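Acetyltransferase, GNAT family (Listeria monocytogenes str. 4b, PDB 2OH1) probably transfers an acetyl group from acetyl-CoA to an acceptor substrate, as a member of the GNAT acetyltransferase family. Local coordinates at residues A78-I82 with M124-A128; E129-I133 with K174-Q178; L142-E146 with K165-Y170. All coordinates share one frame; numbering follows the deposited sequence.

Contact 1. Residues A78-I82 with M124-A128; sequences AGAMI and MIYFA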
ATOM      1  N   ALA A  78       6.894 -11.517   4.729  1.00 12.36           N
ATOM      2  CA  ALA A  78       6.033 -11.811   3.573  1.00 14.53           C
ATOM      3  C   ALA A  78       5.586 -10.619   2.780  1.00 15.96           C
ATOM      4  O   ALA A  78       5.389 -10.685   1.582  1.00 15.30           O
ATOM      5  CB  ALA A  78       4.768 -12.602   4.025  1.00 14.99           C
ATOM      6  N   GLY A  79       5.366  -9.498   3.459  1.00 14.05           N
ATOM      7  CA  GLY A  79       4.957  -8.286   2.785  1.00 16.33           C
ATOM      8  C   GLY A  79       5.151  -7.064   3.644  1.00 13.05           C
ATOM      9  O   GLY A  79       5.347  -7.173   4.879  1.00 13.31           O
ATOM     10  N   ALA A  80       5.148  -5.914   2.990  1.00 13.98           N
ATOM     11  CA  ALA A  80       5.200  -4.633   3.668  1.00 14.59           C
ATOM     12  C   ALA A  80       4.339  -3.659   2.931  1.00 15.30           C
ATOM     13  O   ALA A  80       4.307  -3.680   1.695  1.00 14.99           O
ATOM     14  CB  ALA A  80       6.653  -4.133   3.784  1.00 17.05           C
HETATM   15  N   MSE A  81       3.708  -2.781   3.674  1.00 13.87           N
HETATM   16  CA  MSE A  81       2.815  -1.807   3.144  1.00 15.00           C
HETATM   17  C   MSE A  81       3.166  -0.414   3.657  1.00 16.31           C
HETATM   18  O   MSE A  81       3.334  -0.232   4.866  1.00 14.56           O
HETATM   19  CB  MSE A  81       1.429  -2.161   3.553  1.00 15.05           C
HETATM   20  CG  MSE A  81       0.372  -1.201   3.101  1.00 15.95           C
HETATM   21 SE   MSE A  81      -1.459  -1.770   3.346  0.75 16.39          SE
HETATM   22  CE  MSE A  81      -1.402  -1.913   5.216  1.00 17.26           C
ATOM     23  N   ILE A  82       3.239   0.527   2.719  0.50 14.37           N
ATOM     24  CA  ILE A  82       3.475   1.932   2.962  0.50 13.76           C
ATOM     25  C   ILE A  82       2.164   2.648   2.839  0.50 17.28           C
ATOM     26  O   ILE A  82       1.442   2.645   1.812  0.50 14.38           O
ATOM     27  CB  ILE A  82       4.546   2.527   2.005  0.50 14.31           C
ATOM     28  CG1 ILE A  82       5.835   1.667   2.011  0.50 19.39           C
ATOM     29  CG2 ILE A  82       4.817   3.982   2.423  0.50 21.15           C
ATOM     30  CD1 ILE A  82       6.397   1.244   3.404  0.50 19.14           C
HETATM   31  N   MSE A 124      -3.532  -7.265   3.374  1.00 14.49           N
HETATM   32  CA  MSE A 124      -2.744  -6.095   3.758  1.00 14.17           C
HETATM   33  C   MSE A 124      -3.623  -4.833   3.729  1.00 15.44           C
HETATM   34  O   MSE A 124      -3.670  -4.051   4.673  1.00 16.30           O
HETATM   35  CB  MSE A 124      -1.520  -5.955   2.874  1.00 15.87           C
HETATM   36  CG  MSE A 124      -0.626  -7.128   3.075  1.00 15.74           C
HETATM   37 SE   MSE A 124       0.780  -7.421   1.803  0.75 15.85          SE
HETATM   38  CE  MSE A 124       1.588  -5.885   2.246  1.00 14.60           C
ATOM     39  N   ILE A 125      -4.369  -4.661   2.632  1.00 14.22           N
ATOM     40  CA  ILE A 125      -5.268  -3.513   2.533  1.00 15.86           C
ATOM     41  C   ILE A 125      -6.373  -3.609   3.610  1.00 16.92           C
ATOM     42  O   ILE A 125      -6.699  -2.594   4.233  1.00 18.51           O
ATOM     43  CB  ILE A 125      -5.876  -3.474   1.149  1.00 17.17           C
ATOM     44  CG1 ILE A 125      -4.784  -3.188   0.122  1.00 18.86           C
ATOM     45  CG2 ILE A 125      -7.055  -2.413   1.061  1.00 19.54           C
ATOM     46  CD1 ILE A 125      -5.220  -3.330  -1.290  1.00 20.06           C
ATOM     47  N   TYR A 126      -6.933  -4.778   3.859  1.00 17.69           N
ATOM     48  CA  TYR A 126      -7.931  -4.975   4.902  1.00 19.38           C
ATOM     49  C   TYR A 126      -7.423  -4.512   6.271  1.00 18.80           C
ATOM     50  O   TYR A 126      -8.175  -3.948   7.100  1.00 18.48           O
ATOM     51  CB  TYR A 126      -8.332  -6.434   4.961  1.00 21.80           C
ATOM     52  CG  TYR A 126      -9.423  -6.703   5.975  1.00 31.48           C
ATOM     53  CD1 TYR A 126     -10.696  -6.150   5.825  1.00 39.35           C
ATOM     54  CD2 TYR A 126      -9.182  -7.509   7.094  1.00 41.16           C
ATOM     55  CE1 TYR A 126     -11.704  -6.394   6.749  1.00 40.96           C
ATOM     56  CE2 TYR A 126     -10.186  -7.765   8.024  1.00 45.51           C
ATOM     57  CZ  TYR A 126     -11.440  -7.200   7.845  1.00 41.24           C
ATOM     58  OH  TYR A 126     -12.444  -7.436   8.779  1.00 53.46           O
ATOM     59  N   PHE A 127      -6.142  -4.758   6.550  1.00 15.92           N
ATOM     60  CA  PHE A 127      -5.560  -4.268   7.785  1.00 16.01           C
ATOM     61  C   PHE A 127      -5.603  -2.704   7.861  1.00 19.51           C
ATOM     62  O   PHE A 127      -5.919  -2.130   8.901  1.00 19.61           O
ATOM     63  CB  PHE A 127      -4.127  -4.833   7.953  1.00 18.22           C
ATOM     64  CG  PHE A 127      -3.421  -4.305   9.109  1.00 17.97           C
ATOM     65  CD1 PHE A 127      -3.654  -4.831  10.372  1.00 20.77           C
ATOM     66  CD2 PHE A 127      -2.565  -3.227   8.978  1.00 20.80           C
ATOM     67  CE1 PHE A 127      -2.984  -4.298  11.481  1.00 23.48           C
ATOM     68  CE2 PHE A 127      -1.885  -2.715  10.060  1.00 21.04           C
ATOM     69  CZ  PHE A 127      -2.089  -3.228  11.306  1.00 20.95           C
ATOM     70  N   ALA A 128      -5.306  -2.047   6.746  1.00 17.23           N
ATOM     71  CA  ALA A 128      -5.366  -0.579   6.661  1.00 18.96           C
ATOM     72  C   ALA A 128      -6.824  -0.114   6.926  1.00 18.81           C
ATOM     73  O   ALA A 128      -7.031   0.914   7.589  1.00 17.90           O
ATOM     74  CB  ALA A 128      -4.829  -0.061   5.294  1.00 19.78           C
TER

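Contact 2. Residues E129-I133 with K174-Q178; sequences EKLGI and KELSQ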
ATOM      1  N   GLU A 129      -7.789  -0.818   6.321  1.00 19.35           N
ATOM      2  CA  GLU A 129      -9.220  -0.550   6.528  1.00 16.73           C
ATOM      3  C   GLU A 129      -9.544  -0.612   8.010  1.00 21.22           C
ATOM      4  O   GLU A 129     -10.151   0.312   8.554  1.00 18.12           O
ATOM      5  CB  GLU A 129     -10.088  -1.519   5.752  1.00 17.14           C
ATOM      6  CG  GLU A 129      -9.932  -1.430   4.225  1.00 16.91           C
ATOM      7  CD  GLU A 129     -10.704  -2.536   3.496  1.00 23.39           C
ATOM      8  OE1 GLU A 129     -11.808  -2.890   3.944  1.00 25.64           O
ATOM      9  OE2 GLU A 129     -10.217  -3.004   2.430  1.00 27.01           O
ATOM     10  N   LYS A 130      -9.109  -1.681   8.666  1.00 17.18           N
ATOM     11  CA  LYS A 130      -9.318  -1.851  10.131  1.00 18.14           C
ATOM     12  C   LYS A 130      -8.671  -0.738  10.942  1.00 19.57           C
ATOM     13  O   LYS A 130      -9.311  -0.221  11.846  1.00 19.64           O
ATOM     14  CB  LYS A 130      -8.835  -3.212  10.592  1.00 21.71           C
ATOM     15  CG  LYS A 130      -9.732  -4.316  10.157  1.00 24.05           C
ATOM     16  CD  LYS A 130      -9.122  -5.726  10.443  1.00 31.53           C
ATOM     17  CE  LYS A 130     -10.199  -6.740  10.829  1.00 48.96           C
ATOM     18  N   LEU A 131      -7.465  -0.323  10.592  1.00 16.58           N
ATOM     19  CA  LEU A 131      -6.801   0.759  11.233  1.00 19.20           C
ATOM     20  C   LEU A 131      -7.606   2.079  11.062  1.00 18.39           C
ATOM     21  O   LEU A 131      -7.822   2.829  12.006  1.00 19.01           O
ATOM     22  CB  LEU A 131      -5.357   0.921  10.715  1.00 21.52           C
ATOM     23  CG  LEU A 131      -4.571   2.083  11.275  1.00 26.58           C
ATOM     24  CD1 LEU A 131      -4.395   1.896  12.793  1.00 26.02           C
ATOM     25  CD2 LEU A 131      -3.226   2.278  10.579  1.00 24.46           C
ATOM     26  N   GLY A 132      -8.066   2.348   9.849  1.00 18.15           N
ATOM     27  CA  GLY A 132      -8.814   3.571   9.601  1.00 17.51           C
ATOM     28  C   GLY A 132     -10.106   3.570  10.393  1.00 16.26           C
ATOM     29  O   GLY A 132     -10.519   4.617  10.919  1.00 17.68           O
ATOM     30  N   ILE A 133     -10.767   2.435  10.468  1.00 15.24           N
ATOM     31  CA  ILE A 133     -11.998   2.317  11.280  1.00 13.63           C
ATOM     32  C   ILE A 133     -11.686   2.612  12.760  1.00 17.95           C
ATOM     33  O   ILE A 133     -12.353   3.424  13.392  1.00 19.14           O
ATOM     34  CB  ILE A 133     -12.695   0.942  11.100  1.00 15.11           C
ATOM     35  CG1 ILE A 133     -13.291   0.858   9.686  1.00 16.39           C
ATOM     36  CG2 ILE A 133     -13.743   0.686  12.214  1.00 17.99           C
ATOM     37  CD1 ILE A 133     -13.709  -0.557   9.253  1.00 17.67           C
ATOM     38  N   LYS A 174     -12.315   3.603  -0.828  1.00 14.91           N
ATOM     39  CA  LYS A 174     -13.200   2.705  -0.133  1.00 15.94           C
ATOM     40  C   LYS A 174     -13.703   3.440   1.104  1.00 17.93           C
ATOM     41  O   LYS A 174     -12.911   3.863   1.943  1.00 17.60           O
ATOM     42  CB  LYS A 174     -12.485   1.425   0.225  1.00 20.10           C
ATOM     43  CG  LYS A 174     -13.423   0.394   0.795  1.00 25.31           C
ATOM     44  CD  LYS A 174     -12.786  -0.873   1.280  1.00 36.90           C
ATOM     45  CE  LYS A 174     -12.424  -1.794   0.212  1.00 32.80           C
ATOM     46  NZ  LYS A 174     -12.416  -3.212   0.709  1.00 26.31           N
ATOM     47  N   GLU A 175     -15.015   3.528   1.271  1.00 16.93           N
ATOM     48  CA  GLU A 175     -15.558   4.150   2.449  1.00 22.08           C
ATOM     49  C   GLU A 175     -15.493   3.141   3.590  1.00 20.71           C
ATOM     50  O   GLU A 175     -15.795   1.954   3.433  1.00 25.63           O
ATOM     51  CB  GLU A 175     -16.984   4.632   2.182  1.00 24.90           C
ATOM     52  CG  GLU A 175     -17.426   5.752   3.159  1.00 36.74           C
ATOM     53  CD  GLU A 175     -18.635   6.580   2.643  1.00 34.83           C
ATOM     54  OE1 GLU A 175     -19.274   6.145   1.651  1.00 50.52           O
ATOM     55  OE2 GLU A 175     -18.928   7.648   3.252  1.00 54.51           O
ATOM     56  N   LEU A 176     -15.079   3.588   4.775  1.00 17.39           N
ATOM     57  CA  LEU A 176     -14.911   2.719   5.908  1.00 18.30           C
ATOM     58  C   LEU A 176     -16.063   2.914   6.867  1.00 21.56           C
ATOM     59  O   LEU A 176     -16.166   3.976   7.471  1.00 26.39           O
ATOM     60  CB  LEU A 176     -13.646   3.080   6.619  1.00 17.94           C
ATOM     61  CG  LEU A 176     -12.354   2.950   5.789  1.00 20.47           C
ATOM     62  CD1 LEU A 176     -11.084   3.317   6.582  1.00 19.43           C
ATOM     63  CD2 LEU A 176     -12.258   1.529   5.269  1.00 19.01           C
ATOM     64  N   SER A 177     -16.825   1.866   7.068  1.00 19.90           N
ATOM     65  CA  SER A 177     -17.993   1.922   7.952  1.00 24.25           C
ATOM     66  C   SER A 177     -17.676   1.968   9.420  1.00 20.24           C
ATOM     67  O   SER A 177     -16.920   1.160   9.936  1.00 22.69           O
ATOM     68  CB  SER A 177     -18.905   0.717   7.715  1.00 28.30           C
ATOM     69  OG  SER A 177     -20.127   0.892   8.434  1.00 30.43           O
ATOM     70  N   GLN A 178     -18.338   2.906  10.104  1.00 17.80           N
ATOM     71  CA  GLN A 178     -18.347   2.931  11.580  1.00 17.51           C
ATOM     72  C   GLN A 178     -19.518   2.160  12.206  1.00 18.67           C
ATOM     73  O   GLN A 178     -19.608   2.107  13.414  1.00 19.52           O
ATOM     74  CB  GLN A 178     -18.385   4.372  12.080  1.00 20.21           C
ATOM     75  CG  GLN A 178     -17.097   5.107  11.890  1.00 18.90           C
ATOM     76  CD  GLN A 178     -15.987   4.595  12.803  1.00 20.33           C
ATOM     77  OE1 GLN A 178     -16.178   4.467  14.038  1.00 21.00           O
ATOM     78  NE2 GLN A 178     -14.795   4.395  12.240  1.00 17.15           N
TER
HETATM   79  O   HOH W   1     -13.004  -5.062   3.235  1.00 44.40           O
HETATM   80  O   HOH W   2     -14.471   2.461  15.800  1.00 42.82           O

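Contact 3. Residues L142-E146 with K165-Y170; sequences LDCIE and KKNGFY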
ATOM      1  N   LEU A 142      -6.391   5.335  -2.967  1.00 15.97           N
ATOM      2  CA  LEU A 142      -5.175   5.041  -3.718  1.00 18.81           C
ATOM      3  C   LEU A 142      -5.355   5.460  -5.183  1.00 17.65           C
ATOM      4  O   LEU A 142      -6.440   5.805  -5.608  1.00 17.35           O
ATOM      5  CB  LEU A 142      -4.805   3.582  -3.613  1.00 20.11           C
ATOM      6  CG  LEU A 142      -5.877   2.647  -4.170  1.00 20.03           C
ATOM      7  CD1 LEU A 142      -5.717   2.445  -5.698  1.00 22.25           C
ATOM      8  CD2 LEU A 142      -5.896   1.339  -3.413  1.00 24.01           C
ATOM      9  N   ASP A 143      -4.229   5.526  -5.897  1.00 18.12           N
ATOM     10  CA  ASP A 143      -4.240   5.840  -7.329  1.00 16.39           C
ATOM     11  C   ASP A 143      -3.562   4.704  -8.108  1.00 18.34           C
ATOM     12  O   ASP A 143      -2.797   3.928  -7.557  1.00 19.14           O
ATOM     13  CB  ASP A 143      -3.605   7.206  -7.554  1.00 18.42           C
ATOM     14  CG  ASP A 143      -2.165   7.329  -7.064  1.00 26.80           C
ATOM     15  OD1 ASP A 143      -1.284   6.537  -7.488  1.00 27.50           O
ATOM     16  OD2 ASP A 143      -1.834   8.297  -6.293  1.00 25.71           O
ATOM     17  N   CYS A 144      -3.887   4.585  -9.391  1.00 17.08           N
ATOM     18  CA  CYS A 144      -3.369   3.483 -10.223  1.00 17.62           C
ATOM     19  C   CYS A 144      -3.190   4.034 -11.610  1.00 16.17           C
ATOM     20  O   CYS A 144      -4.057   4.698 -12.102  1.00 18.14           O
ATOM     21  CB  CYS A 144      -4.371   2.293 -10.299  1.00 16.28           C
ATOM     22  SG  CYS A 144      -3.657   0.827 -10.958  1.00 23.25           S
ATOM     23  N   ILE A 145      -2.049   3.745 -12.207  1.00 17.91           N
ATOM     24  CA  ILE A 145      -1.836   4.111 -13.582  1.00 18.62           C
ATOM     25  C   ILE A 145      -2.995   3.565 -14.464  1.00 17.86           C
ATOM     26  O   ILE A 145      -3.407   2.416 -14.317  1.00 18.13           O
ATOM     27  CB  ILE A 145      -0.416   3.584 -14.039  1.00 19.68           C
ATOM     28  CG1 ILE A 145      -0.005   4.236 -15.333  1.00 24.91           C
ATOM     29  CG2 ILE A 145      -0.365   2.040 -14.085  1.00 21.30           C
ATOM     30  CD1 ILE A 145       1.385   3.702 -15.824  1.00 21.25           C
ATOM     31  N   GLU A 146      -3.505   4.406 -15.353  0.50 17.89           N
ATOM     32  CA  GLU A 146      -4.658   4.048 -16.185  0.50 19.25           C
ATOM     33  C   GLU A 146      -4.425   2.854 -17.122  0.50 20.45           C
ATOM     34  O   GLU A 146      -5.399   2.252 -17.599  0.50 19.30           O
ATOM     35  CB  GLU A 146      -5.150   5.248 -16.992  0.50 20.82           C
ATOM     36  CG  GLU A 146      -4.249   5.668 -18.131  0.50 21.34           C
ATOM     37  CD  GLU A 146      -4.776   6.895 -18.852  0.50 23.28           C
ATOM     38  OE1 GLU A 146      -5.997   7.166 -18.763  0.50 39.47           O
ATOM     39  OE2 GLU A 146      -3.972   7.580 -19.512  0.50 34.45           O
ATOM     40  N   LYS A 165     -10.207  10.579 -12.494  1.00 18.52           N
ATOM     41  CA  LYS A 165      -8.936  10.396 -13.192  1.00 19.22           C
ATOM     42  C   LYS A 165      -8.182  11.719 -13.240  1.00 18.46           C
ATOM     43  O   LYS A 165      -8.827  12.780 -13.340  1.00 20.35           O
ATOM     44  CB  LYS A 165      -9.152   9.828 -14.596  1.00 22.00           C
ATOM     45  CG  LYS A 165      -9.599  10.813 -15.591  1.00 29.01           C
ATOM     46  CD  LYS A 165      -9.893  10.176 -16.967  1.00 33.83           C
ATOM     47  CE  LYS A 165      -8.657   9.620 -17.630  1.00 36.52           C
ATOM     48  NZ  LYS A 165      -8.881   9.579 -19.124  1.00 47.10           N
ATOM     49  N   LYS A 166      -6.862  11.647 -13.111  1.00 17.91           N
ATOM     50  CA  LYS A 166      -6.031  12.847 -13.224  1.00 18.01           C
ATOM     51  C   LYS A 166      -4.609  12.433 -13.467  1.00 15.41           C
ATOM     52  O   LYS A 166      -4.115  11.435 -12.899  1.00 15.55           O
ATOM     53  CB  LYS A 166      -6.126  13.714 -11.984  1.00 15.80           C
ATOM     54  CG  LYS A 166      -5.303  15.011 -12.079  1.00 20.52           C
ATOM     55  CD  LYS A 166      -5.623  15.981 -10.988  1.00 19.91           C
ATOM     56  CE  LYS A 166      -4.710  17.210 -11.017  1.00 22.50           C
ATOM     57  NZ  LYS A 166      -5.041  18.172  -9.925  1.00 22.13           N
ATOM     58  N   ASN A 167      -3.961  13.176 -14.393  1.00 16.36           N
ATOM     59  CA  ASN A 167      -2.518  13.014 -14.627  1.00 18.66           C
ATOM     60  C   ASN A 167      -2.112  11.611 -15.043  1.00 18.27           C
ATOM     61  O   ASN A 167      -0.980  11.171 -14.760  1.00 20.36           O
ATOM     62  CB  ASN A 167      -1.718  13.506 -13.423  1.00 20.18           C
ATOM     63  CG  ASN A 167      -1.690  15.042 -13.320  1.00 19.97           C
ATOM     64  OD1 ASN A 167      -1.908  15.716 -14.306  1.00 26.26           O
ATOM     65  ND2 ASN A 167      -1.414  15.563 -12.159  1.00 20.61           N
ATOM     66  N   GLY A 168      -3.038  10.911 -15.709  1.00 17.33           N
ATOM     67  CA  GLY A 168      -2.783   9.561 -16.165  1.00 20.40           C
ATOM     68  C   GLY A 168      -3.057   8.485 -15.165  1.00 17.35           C
ATOM     69  O   GLY A 168      -2.641   7.325 -15.383  1.00 16.84           O
ATOM     70  N   PHE A 169      -3.678   8.850 -14.022  1.00 16.36           N
ATOM     71  CA  PHE A 169      -4.034   7.905 -12.967  1.00 16.41           C
ATOM     72  C   PHE A 169      -5.537   7.787 -12.800  1.00 18.93           C
ATOM     73  O   PHE A 169      -6.237   8.761 -12.937  1.00 18.70           O
ATOM     74  CB  PHE A 169      -3.412   8.303 -11.603  1.00 15.86           C
ATOM     75  CG  PHE A 169      -1.903   8.205 -11.555  1.00 14.93           C
ATOM     76  CD1 PHE A 169      -1.133   9.216 -12.115  1.00 19.81           C
ATOM     77  CD2 PHE A 169      -1.284   7.124 -11.030  1.00 20.77           C
ATOM     78  CE1 PHE A 169       0.216   9.145 -12.110  1.00 19.23           C
ATOM     79  CE2 PHE A 169       0.090   7.040 -11.015  1.00 21.33           C
ATOM     80  CZ  PHE A 169       0.837   8.067 -11.559  1.00 20.52           C
ATOM     81  N   TYR A 170      -6.017   6.605 -12.435  1.00 16.50           N
ATOM     82  CA  TYR A 170      -7.387   6.458 -11.923  1.00 16.40           C
ATOM     83  C   TYR A 170      -7.332   6.524 -10.379  1.00 16.35           C
ATOM     84  O   TYR A 170      -6.407   6.032  -9.742  1.00 17.32           O
ATOM     85  CB  TYR A 170      -7.989   5.142 -12.367  1.00 15.26           C
ATOM     86  CG  TYR A 170      -8.204   5.010 -13.843  1.00 15.30           C
ATOM     87  CD1 TYR A 170      -8.774   6.039 -14.588  1.00 15.93           C
ATOM     88  CD2 TYR A 170      -7.924   3.824 -14.479  1.00 18.96           C
ATOM     89  CE1 TYR A 170      -9.025   5.874 -15.943  1.00 17.31           C
ATOM     90  CE2 TYR A 170      -8.160   3.635 -15.799  1.00 18.99           C
ATOM     91  CZ  TYR A 170      -8.714   4.655 -16.558  1.00 16.75           C
ATOM     92  OH  TYR A 170      -8.955   4.456 -17.908  1.00 21.02           O
TER

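Contact 1. Residues A78-I82 with M124-A128
Met-81 and Met-124, both selenomethionines, bend at the SE bond (chi3 62° and 64°), and each turns its CE onto the opposite segment where helix 120-134 packs on the central sheet of the GNAT fold. Segments 78-82 and 124-128 run at 41° to one another, their axes 9.7 Å apart, a gap bridged by the two long side chains. Met-81 leaves the strand with CG opposite its own backbone N, sending SE to the helix. Met-81 CE packs 3.2 Å from Met-124 O, the carbonyl to which Ala-128 N donates a weak helical bond. Met-81 CE also touches Ala-128 CB at 3.9 Å and comes to the edge of the Phe-127 ring, near its plane, 4.2 Å from Phe-127 CD2. Met-124 reaches the other way, over the backbone of Gly-79 and Ala-80, where Gly-79 brings no side chain into its path. Ala-78 and Gly-79 both face Phe-70 of strand 67-71, forming a classic beta bulge. Phe-70 and Val-111, on the flanking strands, also touch Met-124, and the contact is buried. Met-124 CE settles 3.5 Å from Ala-80 O and 3.9 Å from Met-81 CB.

Contact 2. Residues E129-I133 with K174-Q178
Ile-133 and Leu-176 make the closest backbone approach, their CA atoms 6.1 Å apart, as the last turns of helix 120-134 pass the point where strand 169-175 gives way to the C-terminal tail. Leu-176 fills the middle of the contact with both branches. Leu-176 CD1 lies 3.8 Å from Gly-132 CA, a bare spot on the helix that lets the methyl come close to the backbone. Leu-176 CD2 rests on Glu-129 CB at 3.8 Å, and Leu-176 CB meets Ile-133 CG1, also at 3.8 Å. On one flank, Lys-174 crosses Glu-129 at about a right angle. Lys-174 NZ forms a salt bridge to Glu-129 OE2, 2.8 Å away, approaching from above the carboxylate, 38° out of its plane. The ammonium has a further partner in Tyr-158 O, and a water that donates to Glu-129 OE1 at 2.6 Å weakly accepts from Lys-174 NZ, so both carboxylate oxygens are engaged. On the other flank, Gln-178 folds back at chi2 (-70°) and offers Gln-178 NE2 to Ile-133 O at 2.9 Å. This bond is nearly straight, 163° at the hydrogen, and lies on a carbonyl lone pair and in the plane of the amide. A second water donates to Gln-178 OE1 and, weakly, to Ile-133 O. Strand 139-145 runs beside Lys-174 in the sheet, bonded to it at Ile-140, which Glu-129 of the helix and Leu-176 both touch; a Leu-176 to Pro-138 backbone bond carries the pairing past the end of strand 169-175.

Contact 3. Residues L142-E146 with K165-Y170
Phe-169 lies against Asp-143, Cys-144 and Ile-145 just after a type I' turn (Lys-166 to Phe-169) that joins strands 161-166 and 169-175 into a beta hairpin, whose second strand pairs antiparallel with strand 139-145 in the GNAT sheet. Phe-169 CB sits 3.7 Å from Cys-144 O, and Phe-169 CG is still near that oxygen. With chi1 at -67°, CG stands opposite the carbonyl carbon and the ring projects across the run of strand 139-145: Phe-169 CD2 lies 3.6 Å from Asp-143 OD1 and 3.7 Å from Ile-145 N, while Phe-169 CE2 is 3.8 Å from the same OD1. Carboxylate and ring planes are 65° apart, and the other oxygen, OD2, is held by Trp-90 NE1. Farther out the ring joins an aromatic cluster, edge-to-face with Trp-90 and meeting Trp-46 and His-51. In one of its two conformers, Glu-146 places CB over one face of the Tyr-170 ring, a CH-pi contact. Cys-144 and Tyr-170 form a hydrogen-bonded pair, with Cys-144 N to Tyr-170 O 2.9 Å and Tyr-170 N to Cys-144 O 2.8 Å. Beyond the end of strand 139-145, Glu-146 N gives one more hydrogen bond, 3.0 Å to Gly-168 O.

All three contacts reach the same mixed sheet. Contacts 1 and 2 use consecutive segments of helix 120-134, their centres 14 Å apart: the first faces strand 77-84, the second the end of strand 169-175 and the tail after it. Contact 3 pairs the other end of strand 169-175 with strand 139-145, its centre about 22 Å from that of contact 2, and is nested inside the chain loop that contact 2 closes. Contacts 1 and 3 have centres about 21 Å apart, though their nearest atoms come to about 5 Å without touching. In GNAT relatives acetyl-CoA enters between the strands equivalent to 103-111 and 139-145, near the start of the helix equivalent to 120-134.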